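Local atomic coordinates of DNA polymerase II large subunit (Pyrococcus horikoshii, PDB entry 7OEC), a protein that probably excises itself by protein splicing from the large subunit of an archaeal DNA polymerase II, the intein being the part in the crystal. Residues V40-K44 against E68-A73. The protein carries 2 engineered substitutions. Sequence-based numbering, arbitrary orientation.
With PEG (di(hydroxyethyl)ether), chain E; SO4 (sulfate ion), chain B.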
loop_
_atom_site.group_PDB
_atom_site.type_symbol
_atom_site.label_atom_id
_atom_site.label_comp_id
_atom_site.label_asym_id
_atom_site.label_seq_id
_atom_site.Cartn_x
_atom_site.Cartn_y
_atom_site.Cartn_z
ATOM N N VAL A 40 4.123 1.124 19.347
ATOM C CA VAL A 40 3.428 0.490 18.244
ATOM C C VAL A 40 3.167 -0.971 18.563
ATOM O O VAL A 40 3.887 -1.613 19.340
ATOM C CB VAL A 40 4.167 0.598 16.905
ATOM C CG1 VAL A 40 4.471 2.045 16.544
ATOM C CG2 VAL A 40 5.378 -0.180 16.969
ATOM N N TYR A 41 2.134 -1.503 17.923
ATOM C CA TYR A 41 1.759 -2.894 18.061
ATOM C C TYR A 41 2.225 -3.652 16.837
ATOM O O TYR A 41 1.922 -3.267 15.709
ATOM C CB TYR A 41 0.249 -3.039 18.155
ATOM C CG TYR A 41 -0.366 -2.411 19.378
ATOM C CD1 TYR A 41 -0.465 -3.128 20.553
ATOM C CD2 TYR A 41 -0.823 -1.091 19.372
ATOM C CE1 TYR A 41 -1.012 -2.566 21.692
ATOM C CE2 TYR A 41 -1.363 -0.523 20.504
ATOM C CZ TYR A 41 -1.474 -1.273 21.668
ATOM O OH TYR A 41 -2.034 -0.705 22.821
ATOM N N VAL A 42 2.941 -4.733 17.066
ATOM C CA VAL A 42 3.501 -5.536 16.000
ATOM C C VAL A 42 3.013 -6.964 16.159
ATOM O O VAL A 42 3.103 -7.539 17.251
ATOM C CB VAL A 42 5.037 -5.489 16.035
ATOM C CG1 VAL A 42 5.591 -6.374 14.944
ATOM C CG2 VAL A 42 5.484 -4.086 15.857
ATOM N N ARG A 43 2.550 -7.543 15.048
ATOM C CA ARG A 43 2.197 -8.952 14.966
ATOM C C ARG A 43 3.014 -9.628 13.867
ATOM O O ARG A 43 3.177 -9.075 12.777
ATOM C CB ARG A 43 0.687 -9.105 14.718
ATOM C CG ARG A 43 -0.155 -8.598 15.812
ATOM C CD ARG A 43 -1.635 -8.781 15.527
ATOM N NE ARG A 43 -2.492 -8.383 16.628
ATOM C CZ ARG A 43 -3.782 -8.664 16.687
ATOM N NH1 ARG A 43 -4.346 -9.357 15.717
ATOM N NH2 ARG A 43 -4.501 -8.246 17.714
ATOM N N LYS A 44 3.555 -10.825 14.152
ATOM C CA LYS A 44 4.390 -11.549 13.182
ATOM C C LYS A 44 3.926 -12.960 12.803
ATOM O O LYS A 44 4.403 -13.493 11.794
ATOM C CB LYS A 44 5.857 -11.668 13.652
ATOM C CG LYS A 44 6.486 -10.333 13.848
ATOM C CD LYS A 44 7.921 -10.446 14.249
ATOM C CE LYS A 44 8.427 -9.063 14.541
ATOM N NZ LYS A 44 9.836 -9.035 14.984
ATOM N N GLU A 68 6.511 -10.156 6.632
ATOM C CA GLU A 68 7.348 -10.332 7.814
ATOM C C GLU A 68 6.638 -9.882 9.086
ATOM O O GLU A 68 6.795 -10.522 10.136
ATOM C CB GLU A 68 8.654 -9.561 7.615
ATOM C CG GLU A 68 9.735 -9.884 8.591
ATOM C CD GLU A 68 11.114 -9.761 7.972
ATOM O OE1 GLU A 68 11.177 -9.321 6.795
ATOM O OE2 GLU A 68 12.118 -10.121 8.649
ATOM N N GLU A 69 5.853 -8.800 9.011
ATOM C CA GLU A 69 5.108 -8.325 10.173
ATOM C C GLU A 69 4.027 -7.368 9.703
ATOM O O GLU A 69 4.088 -6.833 8.595
ATOM C CB GLU A 69 6.009 -7.651 11.202
ATOM C CG GLU A 69 6.632 -6.413 10.701
ATOM C CD GLU A 69 7.693 -5.869 11.684
ATOM O OE1 GLU A 69 8.580 -6.622 12.128
ATOM O OE2 GLU A 69 7.632 -4.685 12.013
ATOM N N VAL A 70 3.014 -7.199 10.544
ATOM C CA VAL A 70 1.981 -6.191 10.358
ATOM C C VAL A 70 1.993 -5.316 11.604
ATOM O O VAL A 70 2.228 -5.790 12.717
ATOM C CB VAL A 70 0.626 -6.893 10.136
ATOM C CG1 VAL A 70 0.638 -7.679 8.861
ATOM C CG2 VAL A 70 0.305 -7.863 11.279
ATOM N N ILE A 71 1.723 -4.034 11.428
ATOM C CA ILE A 71 1.942 -3.038 12.461
ATOM C C ILE A 71 0.705 -2.166 12.576
ATOM O O ILE A 71 0.124 -1.761 11.567
ATOM C CB ILE A 71 3.184 -2.175 12.151
ATOM C CG1 ILE A 71 4.398 -3.078 11.983
ATOM C CG2 ILE A 71 3.343 -1.063 13.255
ATOM C CD1 ILE A 71 5.575 -2.388 11.369
ATOM N N LYS A 72 0.325 -1.854 13.806
ATOM C CA LYS A 72 -0.747 -0.919 14.112
ATOM C C LYS A 72 -0.144 0.151 15.014
ATOM O O LYS A 72 0.481 -0.166 16.028
ATOM C CB LYS A 72 -1.869 -1.661 14.822
ATOM C CG LYS A 72 -3.021 -0.772 15.297
ATOM C CD LYS A 72 -4.058 -1.628 15.990
ATOM C CE LYS A 72 -5.051 -0.859 16.809
ATOM N NZ LYS A 72 -6.012 -1.785 17.485
ATOM N N ALA A 73 -0.279 1.405 14.611
ATOM C CA ALA A 73 0.340 2.512 15.313
ATOM C C ALA A 73 -0.661 3.632 15.531
ATOM O O ALA A 73 -1.595 3.806 14.739
ATOM C CB ALA A 73 1.479 3.080 14.470
HETATM C C1 PEG E . 9.984 -5.816 15.825
HETATM O O1 PEG E . 9.753 -4.928 14.747
HETATM C C2 PEG E . 8.799 -5.904 16.812
HETATM O O2 PEG E . 8.650 -7.183 17.402
HETATM C C3 PEG E . 7.348 -7.505 17.844
HETATM C C4 PEG E . 6.993 -8.972 17.540
HETATM O O4 PEG E . 5.594 -9.135 17.403
HETATM S S SO4 B . -8.116 -9.689 17.267
HETATM O O1 SO4 B . -7.176 -9.005 18.152
HETATM O O2 SO4 B . -7.432 -10.420 16.194
HETATM O O3 SO4 B . -8.983 -8.674 16.662
HETATM O O4 SO4 B . -8.862 -10.659 18.066
#
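Y41 and K72 are directly paired on neighbouring antiparallel strands, their side chains on the same face, joined by two backbone bonds, Y41 N to K72 O at 2.8 Å and K72 N to Y41 O at 2.9 Å. The Y41 ring, its CG anti to the carbonyl carbon (chi1 -65°), turns its edge to K72 O, with CD2 3.7 Å from that oxygen. The extended K72 chain carries NZ over the ring face, 5.9 Å from the Y41 centroid, at most a weak cation-pi attraction. R43 and V70 form the next hydrogen-bonded pair, and on the face shared with Y41 and K72 the CG2 branch of V70 touches R43 CB at 3.7 Å. Beyond CB the arginine leads away from the partner strand: its NE makes a salt bridge with E34, and two nearly straight bonds, the longer from NH1, grip a sulfate at the guanidinium edge, NH2 lying 2.8 Å from sulfate O1.

On the other face V42 and I71, a non-hydrogen-bonded pair, run alongside each other, V42 CG2 lying 4.1 Å from I71 CG1. Next to them V40 CG1 meets the methyl of A73. E69 rises beside K44; its CG sits between backbone N and carbonyl carbon (chi1 65°), and the carboxylate carbon lies against V42 CG1, with a long salt bridge of 3.9 Å from K44 NZ to E69 OE1. A di(hydroxyethyl)ether molecule, like the sulfate probably from the crystallisation liquor, packs on V42 and the K44 chain and hydrogen-bonds V42 O.

Segment 68-73 is flanked by 40-43 and, through backbone bonds, by 147-153, while Y28 of helix 24-29 touches Y41, V70 and K72. This antiparallel ladder belongs to the largely beta splicing domain of the Hint fold, characteristic of inteins.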